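Local coordinates for acyl-CoA dehydrogenase (Mycobacterium thermoresistibile, PDB 3PFD), which probably catalyses the flavin-dependent alpha,beta-dehydrogenation of acyl-CoA thioesters to 2,3-dehydroacyl-CoA, binding its flavin adenine dinucleotide here in the reduced form, at residues K48-F51 with P52-L56; V93-S96 with A97-I100; V340-E343 with V344-D347; P362-R365 with M366-A370. All coordinates share one frame; numbering follows the deposited sequence.

Contact 1: residues K48-F51 with P52-L56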
loop_
_atom_site.group_PDB
_atom_site.type_symbol
_atom_site.label_atom_id
_atom_site.label_comp_id
_atom_site.label_asym_id
_atom_site.label_seq_id
_atom_site.Cartn_x
_atom_site.Cartn_y
_atom_site.Cartn_z
ATOM N N LYS C 48 6.193 -24.623 22.994
ATOM C CA LYS C 48 7.093 -24.846 24.116
ATOM C C LYS C 48 8.321 -23.938 24.077
ATOM O O LYS C 48 9.101 -23.906 25.028
ATOM C CB LYS C 48 7.571 -26.296 24.102
ATOM C CG LYS C 48 6.456 -27.315 24.198
ATOM C CD LYS C 48 5.953 -27.451 25.611
ATOM C CE LYS C 48 4.772 -28.429 25.720
ATOM N NZ LYS C 48 5.003 -29.686 24.929
ATOM N N ALA C 49 8.494 -23.204 22.978
ATOM C CA ALA C 49 9.682 -22.368 22.787
ATOM C C ALA C 49 10.935 -23.221 23.000
ATOM O O ALA C 49 11.733 -22.954 23.868
ATOM C CB ALA C 49 9.669 -21.170 23.745
ATOM N N ARG C 50 11.077 -24.281 22.222
ATOM C CA ARG C 50 12.136 -25.249 22.459
ATOM C C ARG C 50 12.854 -25.537 21.150
ATOM O O ARG C 50 12.226 -25.501 20.083
ATOM C CB ARG C 50 11.568 -26.540 23.097
ATOM C CG ARG C 50 10.541 -27.332 22.275
ATOM C CD ARG C 50 11.150 -28.576 21.660
ATOM N NE ARG C 50 10.164 -29.566 21.216
ATOM C CZ ARG C 50 10.375 -30.421 20.210
ATOM N NH1 ARG C 50 9.434 -31.292 19.854
ATOM N NH2 ARG C 50 11.524 -30.408 19.548
ATOM N N PHE C 51 14.157 -25.820 21.240
ATOM C CA PHE C 51 14.949 -26.091 20.047
ATOM C C PHE C 51 14.319 -27.146 19.117
ATOM O O PHE C 51 13.887 -28.194 19.587
ATOM C CB PHE C 51 16.365 -26.530 20.417
ATOM C CG PHE C 51 17.299 -26.559 19.237
ATOM C CD1 PHE C 51 17.645 -27.757 18.636
ATOM C CD2 PHE C 51 17.781 -25.368 18.683
ATOM C CE1 PHE C 51 18.480 -27.774 17.521
ATOM C CE2 PHE C 51 18.637 -25.378 17.581
ATOM C CZ PHE C 51 18.979 -26.574 16.999
ATOM N N PRO C 52 14.289 -26.881 17.786
ATOM C CA PRO C 52 13.814 -27.938 16.867
ATOM C C PRO C 52 14.811 -29.112 16.699
ATOM O O PRO C 52 15.422 -29.255 15.625
ATOM C CB PRO C 52 13.589 -27.194 15.542
ATOM C CG PRO C 52 14.537 -25.997 15.594
ATOM C CD PRO C 52 14.701 -25.650 17.082
ATOM N N GLU C 53 14.948 -29.948 17.741
ATOM C CA GLU C 53 15.910 -31.076 17.747
ATOM C C GLU C 53 15.654 -32.106 16.677
ATOM O O GLU C 53 16.584 -32.638 16.088
ATOM C CB GLU C 53 15.925 -31.810 19.101
ATOM C CG GLU C 53 17.176 -31.601 19.944
ATOM C CD GLU C 53 18.484 -31.979 19.244
ATOM O OE1 GLU C 53 18.685 -33.158 18.867
ATOM O OE2 GLU C 53 19.338 -31.087 19.104
ATOM N N GLU C 54 14.382 -32.423 16.472
ATOM C CA GLU C 54 13.989 -33.361 15.417
ATOM C C GLU C 54 14.382 -32.872 14.014
ATOM O O GLU C 54 14.928 -33.645 13.212
ATOM C CB GLU C 54 12.489 -33.621 15.474
ATOM C CG GLU C 54 11.995 -34.162 16.793
ATOM C CD GLU C 54 11.520 -33.080 17.751
ATOM O OE1 GLU C 54 11.776 -31.876 17.527
ATOM O OE2 GLU C 54 10.901 -33.439 18.768
ATOM N N ALA C 55 14.130 -31.592 13.721
ATOM C CA ALA C 55 14.653 -31.016 12.496
ATOM C C ALA C 55 16.196 -31.141 12.387
ATOM O O ALA C 55 16.686 -31.520 11.347
ATOM C CB ALA C 55 14.211 -29.569 12.325
ATOM N N LEU C 56 16.937 -30.829 13.453
ATOM C CA LEU C 56 18.396 -30.899 13.430
ATOM C C LEU C 56 18.909 -32.309 13.078
ATOM O O LEU C 56 19.771 -32.455 12.207
ATOM C CB LEU C 56 18.997 -30.433 14.760
ATOM C CG LEU C 56 20.540 -30.429 14.851
ATOM C CD1 LEU C 56 21.215 -29.392 13.904
ATOM C CD2 LEU C 56 21.016 -30.231 16.294
#
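Arg50 reaches forward past the turn to take hold of Glu54. From CB the chain leaves with CG between the backbone N and the carbonyl carbon (chi1 62°), then bends again at chi2, and these two bends fold CG, CD and NE round so that the guanidinium arrives beside the first turn of helix 53-61. There it meets the Glu54 carboxylate end-on, one nitrogen to each oxygen. Arg50 NH2 gives a nearly straight bond to the syn lone pair of Glu54 OE1 at 2.5 Å, which is short. Arg50 NH1 approaches Glu54 OE2 at 2.8 Å, more bent and tilted out of the guanidinium plane, the two flat groups being twisted 45° against each other. Arg50 NH2 also turns back to Phe51 O, at 3.2 Å, while NH1 has a second carboxylate partner in Glu44. The loop itself runs between two helices of the N-terminal domain: a Schellman motif with Ala49 at C-prime, its phi positive, ends helix 24-47, and Pro52 is both the centre of an inverse gamma turn and the N-cap of helix 53-61. Across that gamma turn Glu53 N donates to Phe51 O at 2.8 Å, from the face of the carbonyl opposite to Arg50 NH2. Pro52 CD sits 3.7 Å from the centroid of the Phe51 ring, a CH-pi contact over one face, and farther along the ring Phe51 CE1 touches the methyl Leu56 CD2 at 3.7 Å.

Contact 2: residues V93-S96 with A97-I100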
loop_
_atom_site.group_PDB
_atom_site.type_symbol
_atom_site.label_atom_id
_atom_site.label_comp_id
_atom_site.label_asym_id
_atom_site.label_seq_id
_atom_site.Cartn_x
_atom_site.Cartn_y
_atom_site.Cartn_z
ATOM N N VAL C 93 7.817 -24.743 6.424
ATOM C CA VAL C 93 7.139 -25.529 7.479
ATOM C C VAL C 93 7.552 -25.151 8.910
ATOM O O VAL C 93 6.777 -25.360 9.873
ATOM C CB VAL C 93 7.230 -27.072 7.263
ATOM C CG1 VAL C 93 6.618 -27.507 5.887
ATOM C CG2 VAL C 93 8.671 -27.593 7.419
ATOM N N ASP C 94 8.753 -24.581 9.060
ATOM C CA ASP C 94 9.214 -24.222 10.393
ATOM C C ASP C 94 10.377 -23.259 10.314
ATOM O O ASP C 94 11.490 -23.633 9.940
ATOM C CB ASP C 94 9.618 -25.489 11.144
ATOM C CG ASP C 94 10.115 -25.221 12.523
ATOM O OD1 ASP C 94 10.689 -24.132 12.776
ATOM O OD2 ASP C 94 9.981 -26.140 13.350
ATOM N N CYS C 95 10.110 -22.010 10.661
ATOM C CA CYS C 95 11.108 -20.964 10.472
ATOM C C CYS C 95 12.244 -21.130 11.474
ATOM O O CYS C 95 13.410 -20.965 11.103
ATOM C CB CYS C 95 10.468 -19.586 10.554
ATOM S SG CYS C 95 11.521 -18.191 10.096
ATOM N N SER C 96 11.942 -21.510 12.719
ATOM C CA SER C 96 13.055 -21.771 13.662
ATOM C C SER C 96 14.034 -22.806 13.112
ATOM O O SER C 96 15.242 -22.638 13.206
ATOM C CB SER C 96 12.569 -22.163 15.050
ATOM O OG SER C 96 11.765 -21.138 15.617
ATOM N N ALA C 97 13.497 -23.884 12.552
ATOM C CA ALA C 97 14.308 -24.930 11.946
ATOM C C ALA C 97 15.156 -24.416 10.785
ATOM O O ALA C 97 16.323 -24.819 10.646
ATOM C CB ALA C 97 13.412 -26.115 11.498
ATOM N N SER C 98 14.566 -23.548 9.943
ATOM C CA SER C 98 15.278 -22.963 8.798
ATOM C C SER C 98 16.552 -22.215 9.215
ATOM O O SER C 98 17.490 -22.077 8.429
ATOM C CB SER C 98 14.357 -22.042 7.945
ATOM O OG SER C 98 14.169 -20.773 8.572
ATOM N N LEU C 99 16.590 -21.764 10.467
ATOM C CA LEU C 99 17.753 -21.031 10.962
ATOM C C LEU C 99 18.969 -21.938 11.225
ATOM O O LEU C 99 20.079 -21.442 11.438
ATOM C CB LEU C 99 17.368 -20.214 12.205
ATOM C CG LEU C 99 16.513 -18.964 11.924
ATOM C CD1 LEU C 99 15.857 -18.440 13.201
ATOM C CD2 LEU C 99 17.373 -17.874 11.309
ATOM N N ILE C 100 18.771 -23.254 11.210
ATOM C CA ILE C 100 19.913 -24.192 11.304
ATOM C C ILE C 100 20.777 -24.037 10.045
ATOM O O ILE C 100 21.958 -23.620 10.141
ATOM C CB ILE C 100 19.434 -25.665 11.518
ATOM C CG1 ILE C 100 18.679 -25.803 12.849
ATOM C CG2 ILE C 100 20.605 -26.673 11.398
ATOM C CD1 ILE C 100 17.762 -27.033 12.887
#
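Asp94 O accepts from Ser98 N across the opening turn of helix 95-114, a bond of 3.1 Å, and one residue on, Leu99 N bonds Ser96 O at 3.2 Å, three residues back, and only weakly Cys95 O. Asp94 is the N-cap. Its carboxylate folds back over the helix start, CG anti to the backbone N (chi1 180°), and Asp94 OD1 receives Ala97 N at 2.8 Å. That N-H points almost straight at OD1, yet it comes from above the carboxylate plane, 59° out of it. The same fold lays the carboxylate against the Ala97 methyl, with Asp94 CG 3.6 Å from Ala97 CB. This is the usual side-chain cap of a helix N-terminus, buried here in the N-terminal domain of the acyl-CoA dehydrogenase fold, where Ala97 faces helix 53-61 and Asp94 rests against Ala42 of helix 24-47. Ser98 is held by a different device. Its OG, swung in between its own N and carbonyl carbon (chi1 77°), donates back to Cys95 O at 2.6 Å, in the carbonyl plane and on a lone pair. Gln262 NE2 of helix 256-280 also bonds that hydroxyl. Close by, Cys95 SG stands 4.0 Å from Ser98 OG, and the Leu99 side chain, beyond the serine, comes within about 7 Å of the bound flavin cofactor.

Contact 3: residues V340-E343 with V344-D347; sequences VAME and VTTD
Thr345 and Thr346 each return a hydroxyl to the carbonyl four residues back, in the middle of helix 326-352. Thr345 OG1 donates to Ala341 O at 2.9 Å, and Thr346 OG1 to Met342 O at 2.7 Å. Each carbonyl also keeps its helical N-H bond, from Thr345 N and Thr346 N respectively, and in both cases hydroxyl and amide reach the oxygen from opposite faces of its plane. The two hydroxyls get there by different rotations: OG1 of Thr345 lies between its N and carbonyl carbon (chi1 61°), OG1 of Thr346 anti to the carbonyl carbon (chi1 -59°). Met342, bent at chi2 and chi3, brings its methyl CE near both hydroxyls, 3.6 Å from Thr346 OG1. On another side of the helix Val340 CG1 and Val344 CG2 lie side by side at 4.0 Å. Glu343 and Asp347 run alongside each other too, but their carboxylates stand almost perpendicular, with OE1 of Glu343 4.5 Å from OD2 of Asp347. A water bonds Glu343 OE1, but its link to Asp347 OD2 is implausibly short and doubtful; another joins Glu343 O to Asp347 OD1. Farther out, Lys304 of helix 292-321 forms a salt bridge with Glu343 OE2. Helices 256-280 and 363-373 pack on the threonine side, and Thr346 O takes a hydrogen bond from Lys371 of the second subunit, as the C-terminal helical domain meets its copy. Two donors on each of two carbonyls tie the two threonines to their own helix, while Lys304 probably eases the repulsion between the acids.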
loop_
_atom_site.group_PDB
_atom_site.type_symbol
_atom_site.label_atom_id
_atom_site.label_comp_id
_atom_site.label_asym_id
_atom_site.label_seq_id
_atom_site.Cartn_x
_atom_site.Cartn_y
_atom_site.Cartn_z
ATOM N N VAL C 340 7.156 -8.773 1.608
ATOM C CA VAL C 340 6.129 -9.631 0.998
ATOM C C VAL C 340 5.553 -10.643 2.047
ATOM O O VAL C 340 4.325 -10.789 2.200
ATOM C CB VAL C 340 6.666 -10.304 -0.274
ATOM C CG1 VAL C 340 5.773 -11.459 -0.719
ATOM C CG2 VAL C 340 6.753 -9.272 -1.459
ATOM N N ALA C 341 6.460 -11.288 2.790
ATOM C CA ALA C 341 6.081 -12.273 3.806
ATOM C C ALA C 341 5.175 -11.675 4.865
ATOM O O ALA C 341 4.256 -12.321 5.296
ATOM C CB ALA C 341 7.318 -12.870 4.455
ATOM N N MET C 342 5.495 -10.467 5.326
ATOM C CA MET C 342 4.662 -9.807 6.337
ATOM C C MET C 342 3.235 -9.602 5.848
ATOM O O MET C 342 2.262 -9.866 6.578
ATOM C CB MET C 342 5.284 -8.456 6.781
ATOM C CG MET C 342 4.801 -7.972 8.141
ATOM S SD MET C 342 5.146 -9.117 9.507
ATOM C CE MET C 342 3.501 -9.873 9.798
ATOM N N GLU C 343 3.117 -9.069 4.629
ATOM C CA GLU C 343 1.817 -8.858 4.010
ATOM C C GLU C 343 1.087 -10.193 3.753
ATOM O O GLU C 343 -0.078 -10.321 4.067
ATOM C CB GLU C 343 1.955 -8.018 2.704
ATOM C CG GLU C 343 0.680 -8.008 1.810
ATOM C CD GLU C 343 0.875 -7.235 0.485
ATOM O OE1 GLU C 343 -0.071 -7.189 -0.337
ATOM O OE2 GLU C 343 1.980 -6.698 0.250
ATOM N N VAL C 344 1.779 -11.173 3.191
ATOM C CA VAL C 344 1.172 -12.466 2.851
ATOM C C VAL C 344 0.653 -13.213 4.074
ATOM O O VAL C 344 -0.490 -13.713 4.063
ATOM C CB VAL C 344 2.153 -13.381 2.035
ATOM C CG1 VAL C 344 1.671 -14.822 2.004
ATOM C CG2 VAL C 344 2.309 -12.847 0.594
ATOM N N THR C 345 1.466 -13.265 5.131
ATOM C CA THR C 345 1.087 -13.978 6.366
ATOM C C THR C 345 -0.035 -13.275 7.128
ATOM O O THR C 345 -0.877 -13.949 7.703
ATOM C CB THR C 345 2.276 -14.213 7.319
ATOM O OG1 THR C 345 2.834 -12.966 7.714
ATOM C CG2 THR C 345 3.363 -15.091 6.654
ATOM N N THR C 346 -0.037 -11.937 7.122
ATOM C CA THR C 346 -1.161 -11.137 7.663
ATOM C C THR C 346 -2.478 -11.484 6.950
ATOM O O THR C 346 -3.512 -11.657 7.597
ATOM C CB THR C 346 -0.883 -9.608 7.573
ATOM O OG1 THR C 346 0.312 -9.328 8.305
ATOM C CG2 THR C 346 -1.998 -8.795 8.209
ATOM N N ASP C 347 -2.402 -11.575 5.622
ATOM C CA ASP C 347 -3.509 -12.005 4.755
ATOM C C ASP C 347 -3.979 -13.443 5.011
ATOM O O ASP C 347 -5.185 -13.711 5.050
ATOM C CB ASP C 347 -3.092 -11.886 3.278
ATOM C CG ASP C 347 -3.121 -10.458 2.764
ATOM O OD1 ASP C 347 -3.616 -9.520 3.479
ATOM O OD2 ASP C 347 -2.615 -10.277 1.631
HETATM O O HOH W 1 -1.870 -7.741 4.628
HETATM O O HOH W 2 -2.477 -8.169 0.393
#

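Contact 4: residues P362-R365 with M366-A370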
loop_
_atom_site.group_PDB
_atom_site.type_symbol
_atom_site.label_atom_id
_atom_site.label_comp_id
_atom_site.label_asym_id
_atom_site.label_seq_id
_atom_site.Cartn_x
_atom_site.Cartn_y
_atom_site.Cartn_z
ATOM N N PRO C 362 -1.499 -23.279 11.559
ATOM C CA PRO C 362 -0.119 -22.748 11.572
ATOM C C PRO C 362 0.048 -21.281 11.144
ATOM O O PRO C 362 1.121 -20.709 11.339
ATOM C CB PRO C 362 0.608 -23.654 10.560
ATOM C CG PRO C 362 -0.448 -24.057 9.586
ATOM C CD PRO C 362 -1.756 -24.099 10.353
ATOM N N VAL C 363 -0.973 -20.679 10.545
ATOM C CA VAL C 363 -0.803 -19.349 9.913
ATOM C C VAL C 363 -0.487 -18.221 10.917
ATOM O O VAL C 363 0.257 -17.337 10.637
ATOM C CB VAL C 363 -1.986 -18.976 8.969
ATOM C CG1 VAL C 363 -2.005 -19.887 7.756
ATOM C CG2 VAL C 363 -3.365 -18.995 9.700
ATOM N N GLU C 364 -1.078 -18.305 12.091
ATOM C CA GLU C 364 -0.795 -17.460 13.245
ATOM C C GLU C 364 0.744 -17.487 13.585
ATOM O O GLU C 364 1.402 -16.446 13.736
ATOM C CB GLU C 364 -1.679 -18.107 14.326
ATOM C CG GLU C 364 -1.701 -17.689 15.676
ATOM C CD GLU C 364 -0.526 -18.121 16.467
ATOM O OE1 GLU C 364 -0.197 -19.341 16.593
ATOM O OE2 GLU C 364 0.029 -17.187 17.021
ATOM N N ARG C 365 1.321 -18.681 13.685
ATOM C CA ARG C 365 2.775 -18.789 13.896
ATOM C C ARG C 365 3.582 -18.200 12.733
ATOM O O ARG C 365 4.559 -17.457 12.927
ATOM C CB ARG C 365 3.179 -20.246 14.141
ATOM C CG ARG C 365 4.672 -20.431 14.284
ATOM C CD ARG C 365 5.047 -21.911 14.210
ATOM N NE ARG C 365 5.035 -22.496 12.863
ATOM C CZ ARG C 365 4.234 -23.495 12.473
ATOM N NH1 ARG C 365 3.299 -23.991 13.287
ATOM N NH2 ARG C 365 4.336 -23.982 11.241
ATOM N N MET C 366 3.158 -18.525 11.523
ATOM C CA MET C 366 3.778 -17.975 10.326
ATOM C C MET C 366 3.849 -16.433 10.297
ATOM O O MET C 366 4.852 -15.846 9.867
ATOM C CB MET C 366 3.068 -18.507 9.094
ATOM C CG MET C 366 3.331 -20.023 8.843
ATOM S SD MET C 366 2.164 -20.627 7.612
ATOM C CE MET C 366 2.575 -22.357 7.550
ATOM N N MET C 367 2.800 -15.795 10.794
ATOM C CA MET C 367 2.713 -14.341 10.800
ATOM C C MET C 367 3.721 -13.803 11.804
ATOM O O MET C 367 4.501 -12.869 11.508
ATOM C CB MET C 367 1.276 -13.909 11.172
ATOM C CG MET C 367 1.065 -12.406 11.108
ATOM S SD MET C 367 -0.592 -11.930 11.613
ATOM C CE MET C 367 -0.330 -10.167 11.880
ATOM N N ARG C 368 3.709 -14.409 12.996
ATOM C CA ARG C 368 4.647 -14.045 14.059
ATOM C C ARG C 368 6.116 -14.214 13.613
ATOM O O ARG C 368 6.932 -13.311 13.826
ATOM C CB ARG C 368 4.354 -14.829 15.337
ATOM C CG ARG C 368 3.005 -14.433 15.987
ATOM C CD ARG C 368 2.816 -15.115 17.335
ATOM N NE ARG C 368 2.421 -16.517 17.227
ATOM C CZ ARG C 368 3.205 -17.566 17.487
ATOM N NH1 ARG C 368 4.500 -17.393 17.815
ATOM N NH2 ARG C 368 2.700 -18.797 17.374
ATOM N N ASP C 369 6.421 -15.342 12.968
ATOM C CA ASP C 369 7.752 -15.601 12.402
ATOM C C ASP C 369 8.123 -14.621 11.289
ATOM O O ASP C 369 9.275 -14.218 11.183
ATOM C CB ASP C 369 7.837 -17.029 11.814
ATOM C CG ASP C 369 7.678 -18.125 12.872
ATOM O OD1 ASP C 369 7.711 -17.821 14.113
ATOM O OD2 ASP C 369 7.516 -19.299 12.442
ATOM N N ALA C 370 7.173 -14.297 10.412
ATOM C CA ALA C 370 7.504 -13.457 9.259
ATOM C C ALA C 370 8.088 -12.117 9.701
ATOM O O ALA C 370 8.974 -11.581 9.022
ATOM C CB ALA C 370 6.276 -13.237 8.353
HETATM O O HOH W 3 6.923 -21.319 10.955
#
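Glu364 OE2 is gripped by two nitrogens of Arg368, one turn on along helix 363-373. Arg368 NE meets Glu364 OE2 at 2.5 Å, a very short bond, and NH2 adds a weak one to the same oxygen. Arg368 NH2 also donates to Glu364 OE1 at 3.0 Å, close to straight and exactly in the guanidinium plane, though it lies 24° out of the carboxylate plane. The two flat groups are only 23° apart, so the guanidinium edge meets the carboxylate with a modest twist. Bends at chi2 of Glu364 and chi3 of Arg368 bring them together, and one guanidinium face lies over Arg365 CA. Arg368 NH1 turns away to Asp46 of helix 24-47 and to Leu215 O of the same chain. This is an i to i+4 salt bridge inside a helix of the C-terminal domain, at the boundary with the second subunit, whose Leu215 packs on both residues and whose Tyr357 bonds Arg368 O. Arg365 and Asp369 are paired through a water instead: it accepts from Arg365 NE at 2.9 Å and donates to Asp369 OD2 at 2.6 Å. Ile217 N takes the other oxygen, Asp369 OD1. Near the start of the helix Met366 N bonds Pro362 O at 3.0 Å, and the extended Met366 side chain lies beside the proline ring, its CE 3.8 Å from Pro362 CB. Met366 also packs on Ile266 and Ala270 of helix 256-280.

In the fold
Contact 1 lies at the surface, the other three are buried. Contacts 1 and 2 belong to the N-terminal domain and open two neighbouring helices, which pack through Ala55 against Ala97 and Leu56 against Ile100; one start is handled by an inverse gamma turn at proline and an arginine-glutamate salt bridge, the other by an aspartate cap. Contacts 3 and 4 sit on consecutive C-terminal-domain helices that touch where Thr345 meets Met367 and Ala370, and both reach the second subunit. Their chemistry differs: threonine hydroxyls bonding back to helix carbonyls in contact 3, charged pairing in contact 4. Contacts 2 and 4 join the domains, with Arg365 NH2 beside Val93 O, while contacts 1 and 3 stay about 18 Å apart at their nearest atoms.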